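Local coordinates for protein glycerate 2-kinase (Pyrococcus horikoshii, PDB 1X3L) that phosphorylates D-glycerate to 2-phosphoglycerate, using ATP or several other phosphate donors and a divalent metal, preferably magnesium, at residues A[50-61]-A[73-84]; A[340-348]-A[371-381]. All blocks are in the same frame, centred on the assembly; numbering follows the deposited sequence.

Contact 1 (A[50-61]-A[73-84]); sequences KVYVIALGKAAC and VEDGVAVTKYGY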
ATOM      1  N   LYS A  50      28.604  -2.106  10.644  1.00 46.42           N
ATOM      2  CA  LYS A  50      28.021  -0.819  10.292  1.00 45.78           C
ATOM      3  C   LYS A  50      26.598  -1.008   9.775  1.00 45.19           C
ATOM      4  O   LYS A  50      26.166  -2.133   9.510  1.00 43.43           O
ATOM      5  CB  LYS A  50      28.870  -0.129   9.223  1.00 46.81           C
ATOM      6  CG  LYS A  50      30.257   0.277   9.695  1.00 47.80           C
ATOM      7  CD  LYS A  50      31.036   0.946   8.576  1.00 50.96           C
ATOM      8  CE  LYS A  50      32.416   1.376   9.047  1.00 53.08           C
ATOM      9  NZ  LYS A  50      33.214   0.217   9.532  1.00 54.57           N
ATOM     10  N   VAL A  51      25.871   0.096   9.636  1.00 44.26           N
ATOM     11  CA  VAL A  51      24.498   0.055   9.147  1.00 43.50           C
ATOM     12  C   VAL A  51      24.349   0.882   7.874  1.00 43.28           C
ATOM     13  O   VAL A  51      24.742   2.048   7.828  1.00 44.97           O
ATOM     14  CB  VAL A  51      23.509   0.597  10.197  1.00 42.93           C
ATOM     15  CG1 VAL A  51      22.091   0.573   9.637  1.00 44.41           C
ATOM     16  CG2 VAL A  51      23.591  -0.237  11.462  1.00 42.74           C
ATOM     17  N   TYR A  52      23.780   0.267   6.845  1.00 41.01           N
ATOM     18  CA  TYR A  52      23.571   0.931   5.567  1.00 40.54           C
ATOM     19  C   TYR A  52      22.076   1.015   5.275  1.00 39.93           C
ATOM     20  O   TYR A  52      21.282   0.253   5.828  1.00 38.55           O
ATOM     21  CB  TYR A  52      24.276   0.153   4.455  1.00 41.36           C
ATOM     22  CG  TYR A  52      25.787   0.237   4.510  1.00 45.65           C
ATOM     23  CD1 TYR A  52      26.459   1.365   4.035  1.00 46.44           C
ATOM     24  CD2 TYR A  52      26.546  -0.797   5.064  1.00 45.47           C
ATOM     25  CE1 TYR A  52      27.849   1.464   4.108  1.00 48.53           C
ATOM     26  CE2 TYR A  52      27.939  -0.708   5.144  1.00 47.11           C
ATOM     27  CZ  TYR A  52      28.583   0.426   4.665  1.00 47.41           C
ATOM     28  OH  TYR A  52      29.953   0.531   4.744  1.00 46.90           O
ATOM     29  N   VAL A  53      21.694   1.943   4.406  1.00 37.35           N
ATOM     30  CA  VAL A  53      20.290   2.102   4.058  1.00 35.77           C
ATOM     31  C   VAL A  53      20.066   2.228   2.561  1.00 35.01           C
ATOM     32  O   VAL A  53      20.715   3.024   1.889  1.00 35.63           O
ATOM     33  CB  VAL A  53      19.670   3.357   4.724  1.00 35.12           C
ATOM     34  CG1 VAL A  53      18.271   3.598   4.162  1.00 36.19           C
ATOM     35  CG2 VAL A  53      19.600   3.179   6.232  1.00 35.40           C
ATOM     36  N   ILE A  54      19.142   1.427   2.046  1.00 33.47           N
ATOM     37  CA  ILE A  54      18.773   1.476   0.640  1.00 32.03           C
ATOM     38  C   ILE A  54      17.252   1.611   0.625  1.00 33.28           C
ATOM     39  O   ILE A  54      16.534   0.658   0.940  1.00 32.34           O
ATOM     40  CB  ILE A  54      19.180   0.193  -0.110  1.00 31.84           C
ATOM     41  CG1 ILE A  54      20.709   0.085  -0.163  1.00 30.55           C
ATOM     42  CG2 ILE A  54      18.591   0.208  -1.521  1.00 29.07           C
ATOM     43  CD1 ILE A  54      21.217  -1.207  -0.793  1.00 29.58           C
ATOM     44  N   ALA A  55      16.773   2.802   0.275  1.00 32.28           N
ATOM     45  CA  ALA A  55      15.343   3.078   0.239  1.00 32.72           C
ATOM     46  C   ALA A  55      14.847   3.354  -1.173  1.00 32.59           C
ATOM     47  O   ALA A  55      15.512   4.032  -1.956  1.00 32.43           O
ATOM     48  CB  ALA A  55      15.031   4.258   1.141  1.00 33.89           C
ATOM     49  N   LEU A  56      13.670   2.824  -1.485  1.00 31.27           N
ATOM     50  CA  LEU A  56      13.062   2.996  -2.796  1.00 31.55           C
ATOM     51  C   LEU A  56      11.542   3.070  -2.683  1.00 33.77           C
ATOM     52  O   LEU A  56      10.905   2.216  -2.055  1.00 32.33           O
ATOM     53  CB  LEU A  56      13.446   1.835  -3.719  1.00 32.20           C
ATOM     54  CG  LEU A  56      13.275   0.442  -3.105  1.00 32.71           C
ATOM     55  CD1 LEU A  56      12.536  -0.475  -4.074  1.00 29.60           C
ATOM     56  CD2 LEU A  56      14.645  -0.121  -2.748  1.00 32.90           C
ATOM     57  N   GLY A  57      10.966   4.092  -3.307  1.00 33.41           N
ATOM     58  CA  GLY A  57       9.531   4.267  -3.267  1.00 33.35           C
ATOM     59  C   GLY A  57       9.194   5.702  -2.936  1.00 34.37           C
ATOM     60  O   GLY A  57      10.079   6.508  -2.662  1.00 33.61           O
ATOM     61  N   LYS A  58       7.905   6.018  -2.953  1.00 35.91           N
ATOM     62  CA  LYS A  58       7.442   7.366  -2.667  1.00 37.37           C
ATOM     63  C   LYS A  58       7.732   7.835  -1.242  1.00 37.60           C
ATOM     64  O   LYS A  58       7.799   9.035  -0.991  1.00 38.13           O
ATOM     65  CB  LYS A  58       5.943   7.461  -2.957  1.00 39.17           C
ATOM     66  CG  LYS A  58       5.595   7.244  -4.424  1.00 40.72           C
ATOM     67  CD  LYS A  58       4.092   7.221  -4.638  1.00 42.88           C
ATOM     68  CE  LYS A  58       3.745   6.945  -6.092  1.00 44.30           C
ATOM     69  NZ  LYS A  58       2.274   6.795  -6.286  1.00 44.93           N
ATOM     70  N   ALA A  59       7.913   6.898  -0.313  1.00 36.43           N
ATOM     71  CA  ALA A  59       8.196   7.257   1.078  1.00 34.94           C
ATOM     72  C   ALA A  59       9.640   6.942   1.474  1.00 34.24           C
ATOM     73  O   ALA A  59       9.968   6.876   2.660  1.00 33.93           O
ATOM     74  CB  ALA A  59       7.234   6.525   2.007  1.00 33.91           C
ATOM     75  N   ALA A  60      10.497   6.753   0.477  1.00 32.80           N
ATOM     76  CA  ALA A  60      11.899   6.436   0.716  1.00 32.72           C
ATOM     77  C   ALA A  60      12.569   7.368   1.730  1.00 33.53           C
ATOM     78  O   ALA A  60      13.204   6.910   2.684  1.00 33.14           O
ATOM     79  CB  ALA A  60      12.665   6.463  -0.605  1.00 31.09           C
ATOM     80  N   CYS A  61      12.431   8.676   1.525  1.00 34.95           N
ATOM     81  CA  CYS A  61      13.041   9.650   2.425  1.00 35.32           C
ATOM     82  C   CYS A  61      12.445   9.630   3.823  1.00 34.19           C
ATOM     83  O   CYS A  61      13.174   9.711   4.812  1.00 33.36           O
ATOM     84  CB  CYS A  61      12.933  11.061   1.844  1.00 37.96           C
ATOM     85  SG  CYS A  61      13.963  11.313   0.383  1.00 43.37           S
ATOM     86  N   VAL A  73      23.888   5.783  10.572  1.00 47.89           N
ATOM     87  CA  VAL A  73      24.035   5.158   9.265  1.00 47.23           C
ATOM     88  C   VAL A  73      25.339   5.530   8.570  1.00 47.45           C
ATOM     89  O   VAL A  73      25.616   6.703   8.323  1.00 46.31           O
ATOM     90  CB  VAL A  73      22.848   5.527   8.349  1.00 46.75           C
ATOM     91  CG1 VAL A  73      23.026   4.894   6.979  1.00 46.37           C
ATOM     92  CG2 VAL A  73      21.544   5.062   8.983  1.00 45.79           C
ATOM     93  N   GLU A  74      26.136   4.514   8.258  1.00 47.25           N
ATOM     94  CA  GLU A  74      27.412   4.713   7.590  1.00 48.14           C
ATOM     95  C   GLU A  74      27.198   5.407   6.255  1.00 47.71           C
ATOM     96  O   GLU A  74      27.903   6.357   5.919  1.00 48.38           O
ATOM     97  CB  GLU A  74      28.105   3.368   7.363  1.00 48.39           C
ATOM     98  CG  GLU A  74      29.412   3.459   6.589  1.00 50.75           C
ATOM     99  CD  GLU A  74      30.405   4.406   7.234  1.00 51.39           C
ATOM    100  OE1 GLU A  74      30.563   4.345   8.473  1.00 50.69           O
ATOM    101  OE2 GLU A  74      31.031   5.204   6.501  1.00 53.18           O
ATOM    102  N   ASP A  75      26.218   4.923   5.499  1.00 46.40           N
ATOM    103  CA  ASP A  75      25.907   5.491   4.197  1.00 46.77           C
ATOM    104  C   ASP A  75      24.690   4.793   3.597  1.00 46.28           C
ATOM    105  O   ASP A  75      24.225   3.775   4.118  1.00 47.10           O
ATOM    106  CB  ASP A  75      27.114   5.351   3.261  1.00 47.62           C
ATOM    107  CG  ASP A  75      26.927   6.092   1.948  1.00 49.81           C
ATOM    108  OD1 ASP A  75      26.459   7.249   1.972  1.00 49.62           O
ATOM    109  OD2 ASP A  75      27.257   5.520   0.888  1.00 52.43           O
ATOM    110  N   GLY A  76      24.172   5.350   2.508  1.00 43.88           N
ATOM    111  CA  GLY A  76      23.016   4.765   1.860  1.00 42.67           C
ATOM    112  C   GLY A  76      22.462   5.643   0.757  1.00 40.98           C
ATOM    113  O   GLY A  76      23.041   6.677   0.418  1.00 39.66           O
ATOM    114  N   VAL A  77      21.338   5.226   0.190  1.00 38.53           N
ATOM    115  CA  VAL A  77      20.694   5.985  -0.873  1.00 38.06           C
ATOM    116  C   VAL A  77      19.176   5.848  -0.772  1.00 38.03           C
ATOM    117  O   VAL A  77      18.660   4.799  -0.383  1.00 36.94           O
ATOM    118  CB  VAL A  77      21.146   5.506  -2.276  1.00 37.29           C
ATOM    119  CG1 VAL A  77      20.650   4.088  -2.542  1.00 36.33           C
ATOM    120  CG2 VAL A  77      20.624   6.462  -3.341  1.00 39.39           C
ATOM    121  N   ALA A  78      18.475   6.923  -1.109  1.00 36.21           N
ATOM    122  CA  ALA A  78      17.023   6.946  -1.079  1.00 37.78           C
ATOM    123  C   ALA A  78      16.553   7.407  -2.450  1.00 37.70           C
ATOM    124  O   ALA A  78      16.863   8.520  -2.878  1.00 38.45           O
ATOM    125  CB  ALA A  78      16.535   7.904   0.005  1.00 36.90           C
ATOM    126  N   VAL A  79      15.822   6.542  -3.145  1.00 37.79           N
ATOM    127  CA  VAL A  79      15.320   6.855  -4.481  1.00 36.84           C
ATOM    128  C   VAL A  79      13.818   7.099  -4.415  1.00 38.29           C
ATOM    129  O   VAL A  79      13.052   6.205  -4.044  1.00 37.61           O
ATOM    130  CB  VAL A  79      15.609   5.700  -5.459  1.00 37.04           C
ATOM    131  CG1 VAL A  79      15.342   6.147  -6.890  1.00 36.45           C
ATOM    132  CG2 VAL A  79      17.049   5.233  -5.297  1.00 35.28           C
ATOM    133  N   THR A  80      13.399   8.313  -4.769  1.00 38.85           N
ATOM    134  CA  THR A  80      11.988   8.673  -4.715  1.00 40.31           C
ATOM    135  C   THR A  80      11.562   9.511  -5.921  1.00 41.84           C
ATOM    136  O   THR A  80      12.380   9.848  -6.774  1.00 41.40           O
ATOM    137  CB  THR A  80      11.679   9.445  -3.408  1.00 40.92           C
ATOM    138  OG1 THR A  80      10.263   9.598  -3.261  1.00 41.72           O
ATOM    139  CG2 THR A  80      12.335  10.825  -3.427  1.00 41.15           C
ATOM    140  N   LYS A  81      10.274   9.838  -5.985  1.00 43.20           N
ATOM    141  CA  LYS A  81       9.726  10.627  -7.085  1.00 44.63           C
ATOM    142  C   LYS A  81      10.207  12.075  -7.092  1.00 45.88           C
ATOM    143  O   LYS A  81      10.658  12.601  -6.073  1.00 45.08           O
ATOM    144  CB  LYS A  81       8.198  10.617  -7.029  1.00 44.41           C
ATOM    145  CG  LYS A  81       7.560   9.296  -7.403  1.00 45.86           C
ATOM    146  CD  LYS A  81       6.035   9.373  -7.303  1.00 49.89           C
ATOM    147  CE  LYS A  81       5.457  10.459  -8.209  1.00 48.77           C
ATOM    148  NZ  LYS A  81       5.732  10.213  -9.652  1.00 50.02           N
ATOM    149  N   TYR A  82      10.109  12.710  -8.256  1.00 46.40           N
ATOM    150  CA  TYR A  82      10.511  14.103  -8.401  1.00 48.26           C
ATOM    151  C   TYR A  82       9.613  14.960  -7.517  1.00 48.80           C
ATOM    152  O   TYR A  82       8.388  14.850  -7.574  1.00 49.91           O
ATOM    153  CB  TYR A  82      10.381  14.542  -9.865  1.00 46.42           C
ATOM    154  CG  TYR A  82      11.366  13.859 -10.791  1.00 46.48           C
ATOM    155  CD1 TYR A  82      12.740  14.069 -10.653  1.00 46.50           C
ATOM    156  CD2 TYR A  82      10.929  12.986 -11.785  1.00 45.63           C
ATOM    157  CE1 TYR A  82      13.653  13.422 -11.481  1.00 48.16           C
ATOM    158  CE2 TYR A  82      11.835  12.333 -12.621  1.00 45.55           C
ATOM    159  CZ  TYR A  82      13.193  12.554 -12.463  1.00 46.75           C
ATOM    160  OH  TYR A  82      14.094  11.901 -13.277  1.00 47.73           O
ATOM    161  N   GLY A  83      10.231  15.802  -6.693  1.00 49.98           N
ATOM    162  CA  GLY A  83       9.468  16.657  -5.801  1.00 52.38           C
ATOM    163  C   GLY A  83       9.403  16.118  -4.382  1.00 54.87           C
ATOM    164  O   GLY A  83       9.219  16.880  -3.432  1.00 55.36           O
ATOM    165  N   TYR A  84       9.556  14.803  -4.232  1.00 55.31           N
ATOM    166  CA  TYR A  84       9.503  14.167  -2.918  1.00 56.40           C
ATOM    167  C   TYR A  84      10.789  14.389  -2.126  1.00 56.84           C
ATOM    168  O   TYR A  84      10.890  13.992  -0.969  1.00 55.80           O
ATOM    169  CB  TYR A  84       9.128  12.690  -3.072  1.00 56.48           C
ATOM    170  CG  TYR A  84       7.720  12.469  -3.585  1.00 56.87           C
ATOM    171  CD1 TYR A  84       7.271  13.096  -4.748  1.00 57.04           C
ATOM    172  CD2 TYR A  84       6.835  11.634  -2.906  1.00 56.80           C
ATOM    173  CE1 TYR A  84       5.974  12.896  -5.221  1.00 56.89           C
ATOM    174  CE2 TYR A  84       5.537  11.428  -3.369  1.00 56.64           C
ATOM    175  CZ  TYR A  84       5.113  12.062  -4.527  1.00 57.33           C
ATOM    176  OH  TYR A  84       3.828  11.863  -4.984  1.00 57.21           O
TER
HETATM  177  O   HOH W   1      10.578  10.237  -0.226  1.00 39.82           O
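Ala-55 and Ala-78 lie side by side on one face of the sheet at the tight centre of this contact, their CB atoms 4.1 Å apart. Two short backbone bonds flank them: Ala-55 N gives a nearly straight bond (177°) to Val-77 O at 2.8 Å, and Val-79 N binds Ala-55 O at the same distance. Alanines suit this face because the start of the next helix presses on it: Ala-60 CB comes within 4.2 Å of Ala-78 CB, and Cys-61 SG settles against the same methyl. Strands 51-56 and 75-81 run parallel, 6° apart, as the two strands of a beta-alpha-beta crossover whose helix is 60-70, a unit of the six-stranded parallel sheet. At their C-terminal end Gly-57, with backbone angles that call for glycine, turns the chain from strand toward helix. There Thr-80 OG1 and Cys-61 N share a water with Lys-58 O. Beyond it the contact loosens toward solvent. The extended chain of Lys-58, which probably binds substrate, runs alongside Lys-81, touching through methylenes (CE of Lys-58 to CD of Lys-81, 3.6 Å), while the two ammonium groups stay apart. At the other end, Glu-74 lays its CB over one face of the Tyr-52 ring, 4.2 Å from the centroid. With CG anti to the backbone N (chi1 176°) and a bend at chi2, the Glu-74 chain follows the ring before its carboxylate meets Arg-118 in a salt bridge. Were Tyr-52 cut back to an alanine, Glu-74 would probably lose this flat support and its methylenes would be freer to move. Outermost, exposed Lys-50 offers only carbon to the glutamate: its CD is 3.4 Å from Glu-74 OE1, but its NZ makes no contact with the carboxylate.

Contact 2 (A[340-348]-A[371-381]); sequences KGGPNQEIA and DGPTDAAGGIV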
ATOM      1  N   LYS A 340     -20.072  13.997  -9.166  1.00 39.44           N
ATOM      2  CA  LYS A 340     -18.895  14.153  -8.315  1.00 37.34           C
ATOM      3  C   LYS A 340     -18.997  13.167  -7.149  1.00 34.47           C
ATOM      4  O   LYS A 340     -20.054  13.043  -6.531  1.00 33.46           O
ATOM      5  CB  LYS A 340     -18.832  15.592  -7.786  1.00 37.94           C
ATOM      6  CG  LYS A 340     -17.451  16.058  -7.333  1.00 42.05           C
ATOM      7  CD  LYS A 340     -17.506  17.503  -6.831  1.00 44.59           C
ATOM      8  CE  LYS A 340     -16.120  18.142  -6.761  1.00 47.58           C
ATOM      9  NZ  LYS A 340     -15.171  17.389  -5.897  1.00 49.95           N
ATOM     10  N   GLY A 341     -17.905  12.469  -6.852  1.00 32.39           N
ATOM     11  CA  GLY A 341     -17.930  11.507  -5.763  1.00 30.09           C
ATOM     12  C   GLY A 341     -16.842  10.456  -5.864  1.00 28.41           C
ATOM     13  O   GLY A 341     -15.896  10.615  -6.632  1.00 29.49           O
ATOM     14  N   GLY A 342     -16.980   9.385  -5.081  1.00 27.03           N
ATOM     15  CA  GLY A 342     -15.997   8.311  -5.077  1.00 25.28           C
ATOM     16  C   GLY A 342     -16.487   7.089  -4.310  1.00 24.94           C
ATOM     17  O   GLY A 342     -17.570   7.128  -3.729  1.00 24.46           O
ATOM     18  N   PRO A 343     -15.698   5.998  -4.259  1.00 24.70           N
ATOM     19  CA  PRO A 343     -16.075   4.763  -3.556  1.00 25.45           C
ATOM     20  C   PRO A 343     -16.530   4.941  -2.104  1.00 25.39           C
ATOM     21  O   PRO A 343     -17.677   4.650  -1.767  1.00 26.85           O
ATOM     22  CB  PRO A 343     -14.813   3.904  -3.656  1.00 24.62           C
ATOM     23  CG  PRO A 343     -14.151   4.396  -4.919  1.00 27.23           C
ATOM     24  CD  PRO A 343     -14.332   5.893  -4.805  1.00 23.77           C
ATOM     25  N   ASN A 344     -15.630   5.418  -1.251  1.00 24.38           N
ATOM     26  CA  ASN A 344     -15.953   5.579   0.166  1.00 25.13           C
ATOM     27  C   ASN A 344     -17.128   6.542   0.394  1.00 24.71           C
ATOM     28  O   ASN A 344     -17.948   6.363   1.285  1.00 24.72           O
ATOM     29  CB  ASN A 344     -14.706   6.099   0.880  1.00 24.25           C
ATOM     30  CG  ASN A 344     -13.688   4.994   0.955  1.00 28.76           C
ATOM     31  OD1 ASN A 344     -13.955   3.906   1.454  1.00 28.09           O
ATOM     32  ND2 ASN A 344     -12.490   5.286   0.422  1.00 25.23           N
ATOM     33  N   GLN A 345     -17.253   7.572  -0.433  1.00 24.60           N
ATOM     34  CA  GLN A 345     -18.386   8.475  -0.294  1.00 25.45           C
ATOM     35  C   GLN A 345     -19.672   7.714  -0.615  1.00 25.34           C
ATOM     36  O   GLN A 345     -20.708   7.945   0.010  1.00 26.35           O
ATOM     37  CB  GLN A 345     -18.239   9.666  -1.231  1.00 27.40           C
ATOM     38  CG  GLN A 345     -17.095  10.598  -0.846  1.00 29.57           C
ATOM     39  CD  GLN A 345     -16.766  11.572  -1.953  1.00 33.72           C
ATOM     40  OE1 GLN A 345     -17.558  12.461  -2.273  1.00 33.83           O
ATOM     41  NE2 GLN A 345     -15.599  11.398  -2.560  1.00 33.82           N
ATOM     42  N   GLU A 346     -19.616   6.796  -1.578  1.00 24.01           N
ATOM     43  CA  GLU A 346     -20.819   6.041  -1.910  1.00 26.42           C
ATOM     44  C   GLU A 346     -21.134   4.982  -0.853  1.00 23.83           C
ATOM     45  O   GLU A 346     -22.296   4.672  -0.614  1.00 23.89           O
ATOM     46  CB  GLU A 346     -20.713   5.420  -3.313  1.00 27.92           C
ATOM     47  CG  GLU A 346     -21.138   6.405  -4.402  1.00 31.16           C
ATOM     48  CD  GLU A 346     -21.417   5.754  -5.751  1.00 35.81           C
ATOM     49  OE1 GLU A 346     -21.787   4.561  -5.779  1.00 35.20           O
ATOM     50  OE2 GLU A 346     -21.289   6.448  -6.786  1.00 35.19           O
ATOM     51  N   ILE A 347     -20.104   4.440  -0.210  1.00 24.46           N
ATOM     52  CA  ILE A 347     -20.321   3.456   0.847  1.00 24.44           C
ATOM     53  C   ILE A 347     -21.106   4.142   1.963  1.00 25.48           C
ATOM     54  O   ILE A 347     -22.139   3.642   2.423  1.00 26.22           O
ATOM     55  CB  ILE A 347     -18.991   2.961   1.458  1.00 24.82           C
ATOM     56  CG1 ILE A 347     -18.277   2.014   0.488  1.00 22.83           C
ATOM     57  CG2 ILE A 347     -19.260   2.284   2.801  1.00 23.86           C
ATOM     58  CD1 ILE A 347     -16.925   1.526   1.001  1.00 23.10           C
ATOM     59  N   ALA A 348     -20.594   5.290   2.397  1.00 23.16           N
ATOM     60  CA  ALA A 348     -21.213   6.070   3.464  1.00 25.20           C
ATOM     61  C   ALA A 348     -22.640   6.497   3.140  1.00 25.08           C
ATOM     62  O   ALA A 348     -23.555   6.291   3.939  1.00 24.55           O
ATOM     63  CB  ALA A 348     -20.367   7.310   3.753  1.00 23.85           C
ATOM     64  N   ASP A 371     -10.617  10.377  -2.569  1.00 29.80           N
ATOM     65  CA  ASP A 371     -11.622   9.367  -2.872  1.00 28.03           C
ATOM     66  C   ASP A 371     -12.271   9.818  -4.178  1.00 29.28           C
ATOM     67  O   ASP A 371     -12.935  10.851  -4.223  1.00 29.41           O
ATOM     68  CB  ASP A 371     -12.638   9.337  -1.725  1.00 25.47           C
ATOM     69  CG  ASP A 371     -13.663   8.231  -1.864  1.00 25.64           C
ATOM     70  OD1 ASP A 371     -13.273   7.046  -1.976  1.00 27.29           O
ATOM     71  OD2 ASP A 371     -14.867   8.554  -1.849  1.00 27.48           O
ATOM     72  N   GLY A 372     -12.071   9.049  -5.244  1.00 29.95           N
ATOM     73  CA  GLY A 372     -12.626   9.444  -6.526  1.00 32.04           C
ATOM     74  C   GLY A 372     -11.894  10.700  -6.977  1.00 33.64           C
ATOM     75  O   GLY A 372     -10.839  11.020  -6.424  1.00 33.38           O
ATOM     76  N   PRO A 373     -12.411  11.431  -7.976  1.00 35.06           N
ATOM     77  CA  PRO A 373     -11.758  12.655  -8.456  1.00 36.67           C
ATOM     78  C   PRO A 373     -12.161  13.857  -7.595  1.00 37.39           C
ATOM     79  O   PRO A 373     -12.658  14.860  -8.108  1.00 38.67           O
ATOM     80  CB  PRO A 373     -12.279  12.777  -9.881  1.00 36.43           C
ATOM     81  CG  PRO A 373     -13.703  12.309  -9.720  1.00 36.52           C
ATOM     82  CD  PRO A 373     -13.556  11.077  -8.839  1.00 35.57           C
ATOM     83  N   THR A 374     -11.963  13.741  -6.285  1.00 35.85           N
ATOM     84  CA  THR A 374     -12.314  14.820  -5.367  1.00 34.47           C
ATOM     85  C   THR A 374     -11.224  14.987  -4.323  1.00 31.69           C
ATOM     86  O   THR A 374     -10.299  14.182  -4.245  1.00 31.23           O
ATOM     87  CB  THR A 374     -13.630  14.532  -4.622  1.00 33.26           C
ATOM     88  OG1 THR A 374     -13.374  13.625  -3.541  1.00 32.50           O
ATOM     89  CG2 THR A 374     -14.656  13.913  -5.570  1.00 33.09           C
ATOM     90  N   ASP A 375     -11.353  16.029  -3.509  1.00 31.18           N
ATOM     91  CA  ASP A 375     -10.380  16.305  -2.460  1.00 30.15           C
ATOM     92  C   ASP A 375     -10.763  15.700  -1.109  1.00 29.47           C
ATOM     93  O   ASP A 375     -10.025  15.844  -0.125  1.00 26.87           O
ATOM     94  CB  ASP A 375     -10.178  17.812  -2.329  1.00 31.44           C
ATOM     95  CG  ASP A 375      -9.429  18.394  -3.513  1.00 35.85           C
ATOM     96  OD1 ASP A 375      -8.338  17.873  -3.835  1.00 37.77           O
ATOM     97  OD2 ASP A 375      -9.923  19.363  -4.124  1.00 39.28           O
ATOM     98  N   ALA A 376     -11.917  15.037  -1.065  1.00 26.56           N
ATOM     99  CA  ALA A 376     -12.384  14.385   0.160  1.00 25.10           C
ATOM    100  C   ALA A 376     -11.777  12.990   0.234  1.00 25.77           C
ATOM    101  O   ALA A 376     -11.524  12.362  -0.796  1.00 25.85           O
ATOM    102  CB  ALA A 376     -13.902  14.281   0.160  1.00 21.94           C
ATOM    103  N   ALA A 377     -11.543  12.502   1.449  1.00 25.66           N
ATOM    104  CA  ALA A 377     -10.986  11.168   1.626  1.00 26.24           C
ATOM    105  C   ALA A 377     -12.110  10.135   1.728  1.00 25.78           C
ATOM    106  O   ALA A 377     -11.883   8.933   1.579  1.00 25.84           O
ATOM    107  CB  ALA A 377     -10.121  11.122   2.872  1.00 26.46           C
ATOM    108  N   GLY A 378     -13.326  10.604   1.979  1.00 24.62           N
ATOM    109  CA  GLY A 378     -14.439   9.680   2.093  1.00 25.48           C
ATOM    110  C   GLY A 378     -15.666  10.319   2.709  1.00 25.46           C
ATOM    111  O   GLY A 378     -15.835  11.535   2.643  1.00 25.14           O
ATOM    112  N   GLY A 379     -16.523   9.501   3.314  1.00 24.76           N
ATOM    113  CA  GLY A 379     -17.730  10.021   3.925  1.00 23.39           C
ATOM    114  C   GLY A 379     -17.901   9.580   5.365  1.00 24.52           C
ATOM    115  O   GLY A 379     -17.309   8.594   5.801  1.00 21.91           O
ATOM    116  N   ILE A 380     -18.706  10.326   6.112  1.00 23.64           N
ATOM    117  CA  ILE A 380     -18.971  10.000   7.507  1.00 25.35           C
ATOM    118  C   ILE A 380     -20.441  10.329   7.751  1.00 25.96           C
ATOM    119  O   ILE A 380     -20.880  11.457   7.540  1.00 27.22           O
ATOM    120  CB  ILE A 380     -18.029  10.797   8.465  1.00 25.52           C
ATOM    121  CG1 ILE A 380     -18.376  10.486   9.921  1.00 25.89           C
ATOM    122  CG2 ILE A 380     -18.114  12.301   8.179  1.00 26.14           C
ATOM    123  CD1 ILE A 380     -17.368  11.057  10.933  1.00 23.00           C
ATOM    124  N   VAL A 381     -21.198   9.320   8.174  1.00 25.17           N
ATOM    125  CA  VAL A 381     -22.627   9.464   8.401  1.00 23.54           C
ATOM    126  C   VAL A 381     -23.043   8.805   9.707  1.00 24.31           C
ATOM    127  O   VAL A 381     -22.350   7.926  10.217  1.00 26.14           O
ATOM    128  CB  VAL A 381     -23.428   8.792   7.254  1.00 23.21           C
ATOM    129  CG1 VAL A 381     -23.131   9.479   5.917  1.00 20.30           C
ATOM    130  CG2 VAL A 381     -23.052   7.312   7.165  1.00 19.77           C
TER
HETATM  131  O   HOH W   2     -13.247  18.138  -4.033  1.00 40.59           O
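Asp-371 turns its carboxylate into the first turn of helix 343-351, where Asn-344 and Gln-345 each offer a backbone N-H and a side-chain amide. Because CG stands anti to the backbone N of the aspartate (chi1 -175°), the carboxylate is carried out from its loop to the helix start. Asp-371 OD1 takes Asn-344 N at 3.0 Å on its syn side. Asp-371 OD2 takes Gln-345 N at 2.9 Å, also syn, and Gln-345 NE2 at 3.0 Å on the anti side; these two donors arrive from opposite faces of the carboxylate plane. The extended chain of Gln-345 runs past Asp-371 in the opposite direction, which brings its amide to OD2, the amide plane 54° from the carboxylate. The shorter Asn-344 gives OD1 only a weak bond from ND2, whose better partner is Ser-427. Gly-342, at the N-cap, and Gly-372 pass with CA atoms 3.8 Å apart, too close for a CB on either. Thr-374 supports the loop: OG1 donates to Asp-371 O and accepts from Ala-376 N, an ST turn. Farther along, Ala-348 CB rests on Gly-379, where a side chain would collide with it, so that the helix can sit close on strand 378-382 of the MOFRL region. Gripped by donors at both oxygens, the carboxylate is probably restrained from turning, and its bonds to two successive backbone N-H groups tie the helix start to the loop that leads into strand 378-382.

From the N terminus, contact 1 comes first, in the DUF4147 range: strand 51-56 leads into helix 60-70, and the chain returns beside it as strand 75-81, closing a short, mostly helical loop. The chain then completes the six-stranded parallel sheet with strand 260-266 before building the mixed sheet. There, in the MOFRL range, contact 2 closes its own loop, from the start of helix 343-351 through strand 359-366 to residues 371-381. The two loops follow in series, neither nesting nor crossing. Contact 1 joins neighbouring strands within one sheet, whereas contact 2 ties a helix to a loop and strand. Their centres lie about 33 Å apart, on opposite sides of the chain's centre.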